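Local coordinates for protein serine-pyruvate aminotransferase (AgxT) (Sulfolobus solfataricus, PDB 3ZRR) that probably transfers amino groups from serine to pyruvate and from alanine to glyoxylate, using pyridoxal 5'-phosphate as cofactor, at residues A[27-32]-A[236-241]; A[57-62]-A[224-229]; A[163-168]-A[184-189]. All coordinates share one frame; numbering follows the deposited sequence. Where two conformers were deposited one is given.

Contact 1. Residues A[27-32]-A[236-241]; sequences GFTSKE and GKAAYF. With PXG (3-[O-phosphonopyridoxyl]--amino-benzoic acid), chain G.
F28 swings its ring between its own backbone N and carbonyl carbon (chi1 72°), while Y240 holds CG anti to its backbone N (chi1 175°), and the two rings meet beside the bound cofactor adduct. This is the part of a class-V aminotransferase active site that one subunit lends to its partner: most of the residues that hold this PXG belong to the second subunit. The two rings are obliquely set, centroids 5.2 Å apart and planes at 40°. F28 CE2 packs against Y240 CB at 3.6 Å, and Y240 CD1 lies over one face of the F28 ring, whose opposite face is covered by T29 CG2. Both rings also touch the aminobenzoate of the adduct: F28 CE1 comes to 3.3 Å from PXG C12, and C12 lies over a face of the Y240 ring near its rim. In the plane of that ring, Y240 OH donates to phosphate oxygen OP3 at 2.7 Å. Farther back, A238 CB abuts T29 CA at 3.6 Å, and T29 OG1 is bonded to V8 N of the second subunit. A water 2.7 Å from F28 O can donate to it, with a long, weak approach to A239 O. A type I turn from G27 to S30 presents F28; across it, G27 N donates almost straight to S30 OG at 2.7 Å.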
loop_
_atom_site.group_PDB
_atom_site.type_symbol
_atom_site.label_atom_id
_atom_site.label_comp_id
_atom_site.label_asym_id
_atom_site.label_seq_id
_atom_site.Cartn_x
_atom_site.Cartn_y
_atom_site.Cartn_z
ATOM N N GLY A 27 11.114 12.317 6.053
ATOM C CA GLY A 27 12.581 12.328 5.962
ATOM C C GLY A 27 13.108 12.193 7.365
ATOM O O GLY A 27 12.317 12.099 8.316
ATOM N N PHE A 28 14.429 12.225 7.522
ATOM C CA PHE A 28 15.035 11.990 8.841
ATOM C C PHE A 28 14.725 13.079 9.901
ATOM O O PHE A 28 14.944 12.860 11.099
ATOM C CB PHE A 28 16.550 11.737 8.717
ATOM C CG PHE A 28 17.338 12.964 8.370
ATOM C CD1 PHE A 28 17.516 13.331 7.048
ATOM C CD2 PHE A 28 17.910 13.748 9.374
ATOM C CE1 PHE A 28 18.241 14.478 6.720
ATOM C CE2 PHE A 28 18.637 14.891 9.063
ATOM C CZ PHE A 28 18.801 15.263 7.734
ATOM N N THR A 29 14.232 14.245 9.464
ATOM C CA THR A 29 13.841 15.318 10.401
ATOM C C THR A 29 12.346 15.374 10.715
ATOM O O THR A 29 11.950 16.095 11.623
ATOM C CB THR A 29 14.293 16.717 9.935
ATOM O OG1 THR A 29 13.597 17.080 8.732
ATOM C CG2 THR A 29 15.798 16.743 9.691
ATOM N N SER A 30 11.541 14.600 9.976
ATOM C CA SER A 30 10.084 14.534 10.170
ATOM C C SER A 30 9.783 14.003 11.566
ATOM O O SER A 30 10.457 13.081 12.053
ATOM C CB SER A 30 9.427 13.634 9.125
ATOM O OG SER A 30 9.879 13.954 7.809
ATOM N N LYS A 31 8.780 14.579 12.218
ATOM C CA LYS A 31 8.455 14.110 13.550
ATOM C C LYS A 31 7.952 12.662 13.528
ATOM O O LYS A 31 8.172 11.925 14.486
ATOM C CB LYS A 31 7.540 15.072 14.319
ATOM C CG LYS A 31 6.090 15.148 13.896
ATOM C CD LYS A 31 5.247 15.712 15.056
ATOM C CE LYS A 31 3.963 16.347 14.556
ATOM N NZ LYS A 31 4.216 17.697 13.975
ATOM N N GLU A 32 7.335 12.244 12.422
ATOM C CA GLU A 32 6.914 10.859 12.245
ATOM C C GLU A 32 8.130 9.928 12.267
ATOM O O GLU A 32 8.075 8.873 12.894
ATOM C CB GLU A 32 6.123 10.645 10.956
ATOM C CG GLU A 32 4.999 11.644 10.708
ATOM C CD GLU A 32 5.484 12.895 9.967
ATOM O OE1 GLU A 32 6.161 13.749 10.583
ATOM O OE2 GLU A 32 5.183 13.021 8.762
ATOM N N GLY A 236 13.110 13.462 21.392
ATOM C CA GLY A 236 12.235 14.036 20.372
ATOM C C GLY A 236 12.923 15.022 19.437
ATOM O O GLY A 236 12.263 15.900 18.885
ATOM N N LYS A 237 14.236 14.864 19.246
ATOM C CA LYS A 237 15.019 15.759 18.387
ATOM C C LYS A 237 15.597 15.035 17.177
ATOM O O LYS A 237 16.047 13.884 17.281
ATOM C CB LYS A 237 16.170 16.394 19.170
ATOM C CG LYS A 237 15.755 17.356 20.275
ATOM C CD LYS A 237 16.880 18.351 20.584
ATOM C CE LYS A 237 16.832 18.864 22.027
ATOM N NZ LYS A 237 17.328 17.826 22.972
ATOM N N ALA A 238 15.582 15.706 16.028
ATOM C CA ALA A 238 16.224 15.172 14.827
ATOM C C ALA A 238 17.698 15.550 14.868
ATOM O O ALA A 238 18.054 16.631 15.347
ATOM C CB ALA A 238 15.572 15.714 13.574
ATOM N N ALA A 239 18.559 14.648 14.410
ATOM C CA ALA A 239 19.989 14.938 14.292
ATOM C C ALA A 239 20.510 14.192 13.085
ATOM O O ALA A 239 19.918 13.197 12.661
ATOM C CB ALA A 239 20.745 14.567 15.546
ATOM N N TYR A 240 21.576 14.701 12.488
ATOM C CA TYR A 240 22.060 14.123 11.248
ATOM C C TYR A 240 23.477 13.609 11.406
ATOM O O TYR A 240 24.359 14.363 11.784
ATOM C CB TYR A 240 22.039 15.176 10.139
ATOM C CG TYR A 240 22.657 14.653 8.869
ATOM C CD1 TYR A 240 22.040 13.623 8.166
ATOM C CD2 TYR A 240 23.881 15.147 8.395
ATOM C CE1 TYR A 240 22.591 13.099 6.984
ATOM C CE2 TYR A 240 24.447 14.630 7.211
ATOM C CZ TYR A 240 23.799 13.610 6.520
ATOM O OH TYR A 240 24.329 13.077 5.360
ATOM N N PHE A 241 23.696 12.333 11.124
ATOM C CA PHE A 241 25.038 11.869 10.840
ATOM C C PHE A 241 25.122 11.443 9.370
ATOM O O PHE A 241 25.889 12.014 8.593
ATOM C CB PHE A 241 25.473 10.714 11.752
ATOM C CG PHE A 241 26.657 9.941 11.195
ATOM C CD1 PHE A 241 27.869 10.602 10.943
ATOM C CD2 PHE A 241 26.549 8.580 10.881
ATOM C CE1 PHE A 241 28.970 9.924 10.420
ATOM C CE2 PHE A 241 27.651 7.870 10.339
ATOM C CZ PHE A 241 28.871 8.546 10.120
HETATM N N1 PXG G . 27.200 13.900 -0.600
HETATM C C2 PXG G . 26.243 14.810 -0.914
HETATM C C2A PXG G . 26.542 15.787 -2.034
HETATM C C3 PXG G . 25.013 14.823 -0.227
HETATM O O3 PXG G . 24.043 15.728 -0.566
HETATM C C5 PXG G . 25.782 12.975 1.077
HETATM C C6 PXG G . 26.993 13.008 0.368
HETATM C C5A PXG G . 25.614 11.935 2.165
HETATM O OP4 PXG G . 24.572 11.009 1.815
HETATM P P PXG G . 23.854 10.094 2.947
HETATM O OP1 PXG G . 24.928 9.308 3.644
HETATM O OP2 PXG G . 22.956 9.293 2.047
HETATM O OP3 PXG G . 23.225 11.022 3.951
HETATM C C4 PXG G . 24.773 13.891 0.784
HETATM C C4A PXG G . 23.455 13.828 1.557
HETATM C C7 PXG G . 20.456 18.780 3.788
HETATM C C8 PXG G . 20.873 17.331 3.835
HETATM O O2 PXG G . 20.556 19.447 4.843
HETATM C C9 PXG G . 21.635 16.824 2.790
HETATM C C10 PXG G . 22.050 15.494 2.769
HETATM C C11 PXG G . 21.686 14.652 3.828
HETATM C C12 PXG G . 20.929 15.151 4.891
HETATM C C13 PXG G . 20.518 16.492 4.897
HETATM O O8 PXG G . 20.020 19.268 2.703
HETATM N N9 PXG G . 22.771 15.099 1.688
HETATM O O HOH W 1 16.806 11.901 12.844
#

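Contact 2. Residues A[57-62]-A[224-229]; sequences LIIPGG and RNWLPV. With PXG (3-[O-phosphonopyridoxyl]--amino-benzoic acid), chain C.
W226 lays one face of its indole over I59 and P60, so that the aliphatic residues at the end of an edge strand are roofed by a helix. The strand, 55-60, borders the mixed seven-stranded sheet of the large domain of a fold-type I PLP enzyme; the axes of 57-60 and 224-229 approach to 8.6 Å, their directions 119° apart. I59 CG2 stands above the five-membered ring as a CH-pi contact, 4.0 Å from its centroid and 20° off the normal. P60 serves the other end of the same face: its CD reaches W226 CZ2 at 3.4 Å, with CG close behind. With CG anti to its carbonyl carbon (chi1 -66°), W226 extends from the helix toward the strand, and NE1 donates to Y220 O, which fixes the rotation of the indole. F241 meets this indole edge-to-face. Cutting W226 back to an alanine is likely to open a gap over I59 CG2 and P60 CD and to leave Y220 O without its indole donor. Two residues back along the strand, L57 CD2 rests against the helix, 4.0 Å from W226 CB and 3.9 Å from L227 N, and L227 CG follows at 4.3 Å. No hydrogen bond joins the two segments; they meet here through apolar side chains. Past P60 the chain turns at G61 and G62 into helix 63-68, whose first residue, G63, hydrogen-bonds PXG through its backbone N; S65 OG bonds with both P60 O and G62 N and so braces the turn. G62 lies against the phosphate, its CA 3.5 Å from OP1 of PXG, where a CB would clash.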
loop_
_atom_site.group_PDB
_atom_site.type_symbol
_atom_site.label_atom_id
_atom_site.label_comp_id
_atom_site.label_asym_id
_atom_site.label_seq_id
_atom_site.Cartn_x
_atom_site.Cartn_y
_atom_site.Cartn_z
ATOM N N LEU A 57 21.038 1.195 19.654
ATOM C CA LEU A 57 21.306 1.895 18.408
ATOM C C LEU A 57 20.733 1.085 17.261
ATOM O O LEU A 57 20.712 -0.161 17.303
ATOM C CB LEU A 57 22.818 2.120 18.180
ATOM C CG LEU A 57 23.574 2.970 19.212
ATOM C CD1 LEU A 57 24.163 2.097 20.320
ATOM C CD2 LEU A 57 24.654 3.838 18.594
ATOM N N ILE A 58 20.265 1.809 16.251
ATOM C CA ILE A 58 19.740 1.218 15.038
ATOM C C ILE A 58 20.533 1.856 13.921
ATOM O O ILE A 58 20.478 3.074 13.723
ATOM C CB ILE A 58 18.228 1.474 14.918
ATOM C CG1 ILE A 58 17.498 0.706 16.041
ATOM C CG2 ILE A 58 17.704 1.064 13.554
ATOM C CD1 ILE A 58 16.045 1.106 16.235
ATOM N N ILE A 59 21.268 1.032 13.188
ATOM C CA ILE A 59 22.154 1.518 12.134
ATOM C C ILE A 59 21.795 0.886 10.781
ATOM O O ILE A 59 21.140 -0.141 10.740
ATOM C CB ILE A 59 23.642 1.264 12.496
ATOM C CG1 ILE A 59 23.941 -0.249 12.510
ATOM C CG2 ILE A 59 23.978 1.877 13.909
ATOM C CD1 ILE A 59 25.479 -0.583 12.547
ATOM N N PRO A 60 22.219 1.503 9.667
ATOM C CA PRO A 60 21.951 0.893 8.372
ATOM C C PRO A 60 22.708 -0.424 8.195
ATOM O O PRO A 60 23.795 -0.608 8.773
ATOM C CB PRO A 60 22.486 1.944 7.373
ATOM C CG PRO A 60 22.503 3.231 8.183
ATOM C CD PRO A 60 22.919 2.786 9.526
ATOM N N GLY A 61 22.139 -1.311 7.381
ATOM C CA GLY A 61 22.803 -2.529 6.971
ATOM C C GLY A 61 22.068 -3.767 7.422
ATOM O O GLY A 61 20.982 -4.077 6.923
ATOM N N GLY A 62 22.657 -4.480 8.373
ATOM C CA GLY A 62 22.035 -5.716 8.885
ATOM C C GLY A 62 22.843 -6.278 10.026
ATOM O O GLY A 62 23.604 -5.546 10.674
ATOM N N ARG A 224 29.998 5.751 17.674
ATOM C CA ARG A 224 30.054 7.153 18.131
ATOM C C ARG A 224 29.298 8.086 17.218
ATOM O O ARG A 224 28.663 9.006 17.685
ATOM C CB ARG A 224 31.490 7.666 18.307
ATOM C CG ARG A 224 32.247 6.972 19.452
ATOM C CD ARG A 224 33.757 7.136 19.329
ATOM N NE ARG A 224 34.421 6.303 20.339
ATOM C CZ ARG A 224 34.665 5.000 20.200
ATOM N NH1 ARG A 224 34.324 4.358 19.076
ATOM N NH2 ARG A 224 35.264 4.332 21.182
ATOM N N ASN A 225 29.373 7.856 15.912
ATOM C CA ASN A 225 28.748 8.758 14.948
ATOM C C ASN A 225 27.233 8.649 14.931
ATOM O O ASN A 225 26.541 9.616 14.602
ATOM C CB ASN A 225 29.351 8.554 13.559
ATOM C CG ASN A 225 30.793 9.065 13.480
ATOM O OD1 ASN A 225 31.133 10.036 14.131
ATOM N ND2 ASN A 225 31.630 8.416 12.679
ATOM N N TRP A 226 26.724 7.481 15.322
ATOM C CA TRP A 226 25.273 7.241 15.402
ATOM C C TRP A 226 24.652 7.631 16.742
ATOM O O TRP A 226 23.463 7.945 16.788
ATOM C CB TRP A 226 24.919 5.776 15.056
ATOM C CG TRP A 226 25.225 5.461 13.649
ATOM C CD1 TRP A 226 26.300 4.760 13.190
ATOM C CD2 TRP A 226 24.488 5.881 12.475
ATOM N NE1 TRP A 226 26.280 4.706 11.815
ATOM C CE2 TRP A 226 25.178 5.372 11.347
ATOM C CE3 TRP A 226 23.319 6.624 12.274
ATOM C CZ2 TRP A 226 24.733 5.575 10.020
ATOM C CZ3 TRP A 226 22.871 6.841 10.956
ATOM C CH2 TRP A 226 23.583 6.308 9.839
ATOM N N LEU A 227 25.442 7.613 17.815
ATOM C CA LEU A 227 24.945 7.956 19.148
ATOM C C LEU A 227 24.146 9.266 19.230
ATOM O O LEU A 227 23.071 9.266 19.824
ATOM C CB LEU A 227 26.079 7.976 20.184
ATOM C CG LEU A 227 26.155 6.881 21.241
ATOM C CD1 LEU A 227 27.278 7.187 22.245
ATOM C CD2 LEU A 227 24.829 6.715 21.973
ATOM N N PRO A 228 24.658 10.381 18.655
ATOM C CA PRO A 228 23.843 11.595 18.787
ATOM C C PRO A 228 22.463 11.469 18.099
ATOM O O PRO A 228 21.499 12.105 18.534
ATOM C CB PRO A 228 24.689 12.684 18.107
ATOM C CG PRO A 228 26.099 12.123 18.038
ATOM C CD PRO A 228 25.925 10.639 17.938
ATOM N N VAL A 229 22.370 10.652 17.051
ATOM C CA VAL A 229 21.096 10.455 16.351
ATOM C C VAL A 229 20.126 9.711 17.266
ATOM O O VAL A 229 18.968 10.110 17.389
ATOM C CB VAL A 229 21.276 9.729 14.972
ATOM C CG1 VAL A 229 19.939 9.590 14.265
ATOM C CG2 VAL A 229 22.246 10.493 14.075
HETATM N N1 PXG C . 24.514 -13.627 12.250
HETATM C C2 PXG C . 23.560 -14.568 12.089
HETATM C C2A PXG C . 23.315 -15.588 13.185
HETATM C C3 PXG C . 22.791 -14.579 10.917
HETATM O O3 PXG C . 21.827 -15.524 10.790
HETATM C C5 PXG C . 24.004 -12.684 10.102
HETATM C C6 PXG C . 24.752 -12.687 11.299
HETATM C C5A PXG C . 24.294 -11.626 9.028
HETATM O OP4 PXG C . 23.146 -10.781 8.923
HETATM P P PXG C . 22.959 -9.830 7.667
HETATM O OP1 PXG C . 21.708 -9.073 8.022
HETATM O OP2 PXG C . 22.875 -10.770 6.471
HETATM O OP3 PXG C . 24.250 -9.038 7.685
HETATM C C4 PXG C . 23.005 -13.634 9.919
HETATM C C4A PXG C . 22.187 -13.599 8.637
HETATM C C7 PXG C . 20.872 -18.460 5.135
HETATM C C8 PXG C . 21.021 -17.005 5.469
HETATM O O2 PXG C . 21.638 -18.968 4.276
HETATM C C9 PXG C . 21.141 -16.581 6.800
HETATM C C10 PXG C . 21.285 -15.224 7.093
HETATM C C11 PXG C . 21.290 -14.314 6.033
HETATM C C12 PXG C . 21.162 -14.733 4.703
HETATM C C13 PXG C . 21.026 -16.086 4.427
HETATM O O8 PXG C . 19.968 -19.108 5.720
HETATM N N9 PXG C . 21.408 -14.791 8.374
#

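Contact 3. Residues A[163-168]-A[184-189]; sequences DGVSSV and LTASQK. With PXG (3-[O-phosphonopyridoxyl]--amino-benzoic acid), chain C.
V165 and K189 meet beside the cofactor pyridine, in the pocket at the C-terminal ends of neighbouring parallel strands in a fold-type I PLP enzyme. V165 sets both methyls against one face of the pyridine, CG1 3.5 Å from PXG C3. The same CG1 packs on K189 CG at 3.6 Å; K189, probably the lysine that carries the cofactor in the resting enzyme, as in relatives, bends at chi2 and brings CE to 4.0 Å from PXG N9. D163 OD2 sits 2.6 Å from N1, consistent with the aspartate that pairs with the pyridine nitrogen across this fold type. Q188 NE2 donates to phosphate oxygen OP1 at 3.0 Å. Behind this shell, D163 OD1 accepts from V165 N in an Asx turn, coupling the carboxylate to the residue under the ring. G164 N donates to L184 O at 2.8 Å, which extends the strand pairing, and G164 O takes both S167 N and V168 N, rounding off the loop. S166 OG is bonded to T138 OG1, another cofactor ligand. A water can donate to V165 O and V168 O, though more acceptors than protons lie in reach, and sits 2.7 Å from T185 OG1.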
loop_
_atom_site.group_PDB
_atom_site.type_symbol
_atom_site.label_atom_id
_atom_site.label_comp_id
_atom_site.label_asym_id
_atom_site.label_seq_id
_atom_site.Cartn_x
_atom_site.Cartn_y
_atom_site.Cartn_z
ATOM N N ASP A 163 25.874 -12.252 19.103
ATOM C CA ASP A 163 25.098 -12.192 17.862
ATOM C C ASP A 163 23.752 -12.919 18.062
ATOM O O ASP A 163 23.705 -14.150 18.138
ATOM C CB ASP A 163 25.927 -12.806 16.718
ATOM C CG ASP A 163 25.126 -13.043 15.449
ATOM O OD1 ASP A 163 23.924 -12.650 15.358
ATOM O OD2 ASP A 163 25.742 -13.652 14.535
ATOM N N GLY A 164 22.676 -12.137 18.157
ATOM C CA GLY A 164 21.310 -12.660 18.329
ATOM C C GLY A 164 20.442 -12.476 17.083
ATOM O O GLY A 164 19.208 -12.405 17.174
ATOM N N VAL A 165 21.073 -12.391 15.913
ATOM C CA VAL A 165 20.316 -12.242 14.657
ATOM C C VAL A 165 19.184 -13.290 14.532
ATOM O O VAL A 165 18.044 -12.931 14.197
ATOM C CB VAL A 165 21.220 -12.239 13.410
ATOM C CG1 VAL A 165 20.395 -12.377 12.119
ATOM C CG2 VAL A 165 22.078 -10.948 13.345
ATOM N N SER A 166 19.476 -14.555 14.847
ATOM C CA SER A 166 18.460 -15.619 14.780
ATOM C C SER A 166 17.874 -15.998 16.138
ATOM O O SER A 166 17.365 -17.121 16.286
ATOM C CB SER A 166 19.047 -16.887 14.144
ATOM O OG SER A 166 19.304 -16.711 12.791
ATOM N N SER A 167 17.939 -15.100 17.127
ATOM C CA SER A 167 17.384 -15.421 18.433
ATOM C C SER A 167 16.511 -14.327 19.015
ATOM O O SER A 167 15.520 -14.620 19.691
ATOM C CB SER A 167 18.492 -15.740 19.426
ATOM O OG SER A 167 19.233 -14.566 19.703
ATOM N N VAL A 168 16.877 -13.070 18.777
ATOM C CA VAL A 168 16.184 -11.964 19.408
ATOM C C VAL A 168 14.787 -11.870 18.840
ATOM O O VAL A 168 14.613 -11.898 17.598
ATOM C CB VAL A 168 16.941 -10.615 19.255
ATOM C CG1 VAL A 168 16.067 -9.462 19.749
ATOM C CG2 VAL A 168 18.293 -10.669 20.002
ATOM N N LEU A 184 23.233 -7.951 19.762
ATOM C CA LEU A 184 22.884 -7.360 18.476
ATOM C C LEU A 184 21.965 -8.273 17.666
ATOM O O LEU A 184 21.908 -9.500 17.891
ATOM C CB LEU A 184 24.147 -6.962 17.697
ATOM C CG LEU A 184 25.021 -8.140 17.250
ATOM C CD1 LEU A 184 24.510 -8.774 15.956
ATOM C CD2 LEU A 184 26.481 -7.662 17.056
ATOM N N THR A 185 21.206 -7.658 16.769
ATOM C CA THR A 185 20.372 -8.412 15.847
ATOM C C THR A 185 20.197 -7.626 14.548
ATOM O O THR A 185 20.904 -6.630 14.314
ATOM C CB THR A 185 18.999 -8.874 16.505
ATOM O OG1 THR A 185 18.261 -9.677 15.566
ATOM C CG2 THR A 185 18.139 -7.673 16.926
ATOM N N ALA A 186 19.293 -8.101 13.688
ATOM C CA ALA A 186 18.989 -7.452 12.430
ATOM C C ALA A 186 17.481 -7.270 12.342
ATOM O O ALA A 186 16.746 -7.804 13.162
ATOM C CB ALA A 186 19.537 -8.282 11.250
ATOM N N SER A 187 17.005 -6.510 11.362
ATOM C CA SER A 187 15.562 -6.254 11.303
ATOM C C SER A 187 14.764 -7.400 10.660
ATOM O O SER A 187 13.576 -7.535 10.922
ATOM C CB SER A 187 15.267 -4.921 10.617
ATOM O OG SER A 187 15.905 -4.852 9.352
ATOM N N GLN A 188 15.418 -8.224 9.837
ATOM C CA GLN A 188 14.674 -9.116 8.931
ATOM C C GLN A 188 14.520 -10.562 9.392
ATOM O O GLN A 188 13.963 -11.360 8.657
ATOM C CB GLN A 188 15.266 -9.092 7.507
ATOM C CG GLN A 188 16.540 -9.948 7.261
ATOM C CD GLN A 188 17.815 -9.314 7.845
ATOM O OE1 GLN A 188 17.801 -8.178 8.336
ATOM N NE2 GLN A 188 18.917 -10.056 7.799
ATOM N N LYS A 189 14.991 -10.906 10.595
ATOM C CA LYS A 189 14.940 -12.322 10.991
ATOM C C LYS A 189 13.817 -12.565 12.010
ATOM O O LYS A 189 12.638 -12.364 11.681
ATOM C CB LYS A 189 16.327 -12.835 11.431
ATOM C CG LYS A 189 17.328 -12.993 10.267
ATOM C CD LYS A 189 16.904 -14.114 9.321
ATOM C CE LYS A 189 17.531 -14.030 7.931
ATOM N NZ LYS A 189 17.076 -15.200 7.076
HETATM N N1 PXG C . 24.514 -13.627 12.250
HETATM C C2 PXG C . 23.560 -14.568 12.089
HETATM C C2A PXG C . 23.315 -15.588 13.185
HETATM C C3 PXG C . 22.791 -14.579 10.917
HETATM O O3 PXG C . 21.827 -15.524 10.790
HETATM C C5 PXG C . 24.004 -12.684 10.102
HETATM C C6 PXG C . 24.752 -12.687 11.299
HETATM C C5A PXG C . 24.294 -11.626 9.028
HETATM O OP4 PXG C . 23.146 -10.781 8.923
HETATM P P PXG C . 22.959 -9.830 7.667
HETATM O OP1 PXG C . 21.708 -9.073 8.022
HETATM O OP2 PXG C . 22.875 -10.770 6.471
HETATM O OP3 PXG C . 24.250 -9.038 7.685
HETATM C C4 PXG C . 23.005 -13.634 9.919
HETATM C C4A PXG C . 22.187 -13.599 8.637
HETATM C C7 PXG C . 20.872 -18.460 5.135
HETATM C C8 PXG C . 21.021 -17.005 5.469
HETATM O O2 PXG C . 21.638 -18.968 4.276
HETATM C C9 PXG C . 21.141 -16.581 6.800
HETATM C C10 PXG C . 21.285 -15.224 7.093
HETATM C C11 PXG C . 21.290 -14.314 6.033
HETATM C C12 PXG C . 21.162 -14.733 4.703
HETATM C C13 PXG C . 21.026 -16.086 4.427
HETATM O O8 PXG C . 19.968 -19.108 5.720
HETATM N N9 PXG C . 21.408 -14.791 8.374
HETATM O O HOH W 2 16.276 -11.560 15.662
#

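In the fold
The three contacts serve two active sites. Contact 3 and the glycine turn of contact 2 both border the same PXG, and they touch where G62 C meets A186 CB at 4.1 Å. Contact 1 reaches instead into the equivalent site of the second subunit, which in turn supplies Y240 and T243 to the PXG of contact 3; Q188 packs on that T243. Contacts 1 and 2, centres 13 Å apart, are joined through F241, whose CB lies 3.2 Å from N225 O. Contacts 1 and 3 do not touch, their nearest atoms being about 16 Å apart, so contact 2 bridges this subunit's own cofactor site and the part it lends away.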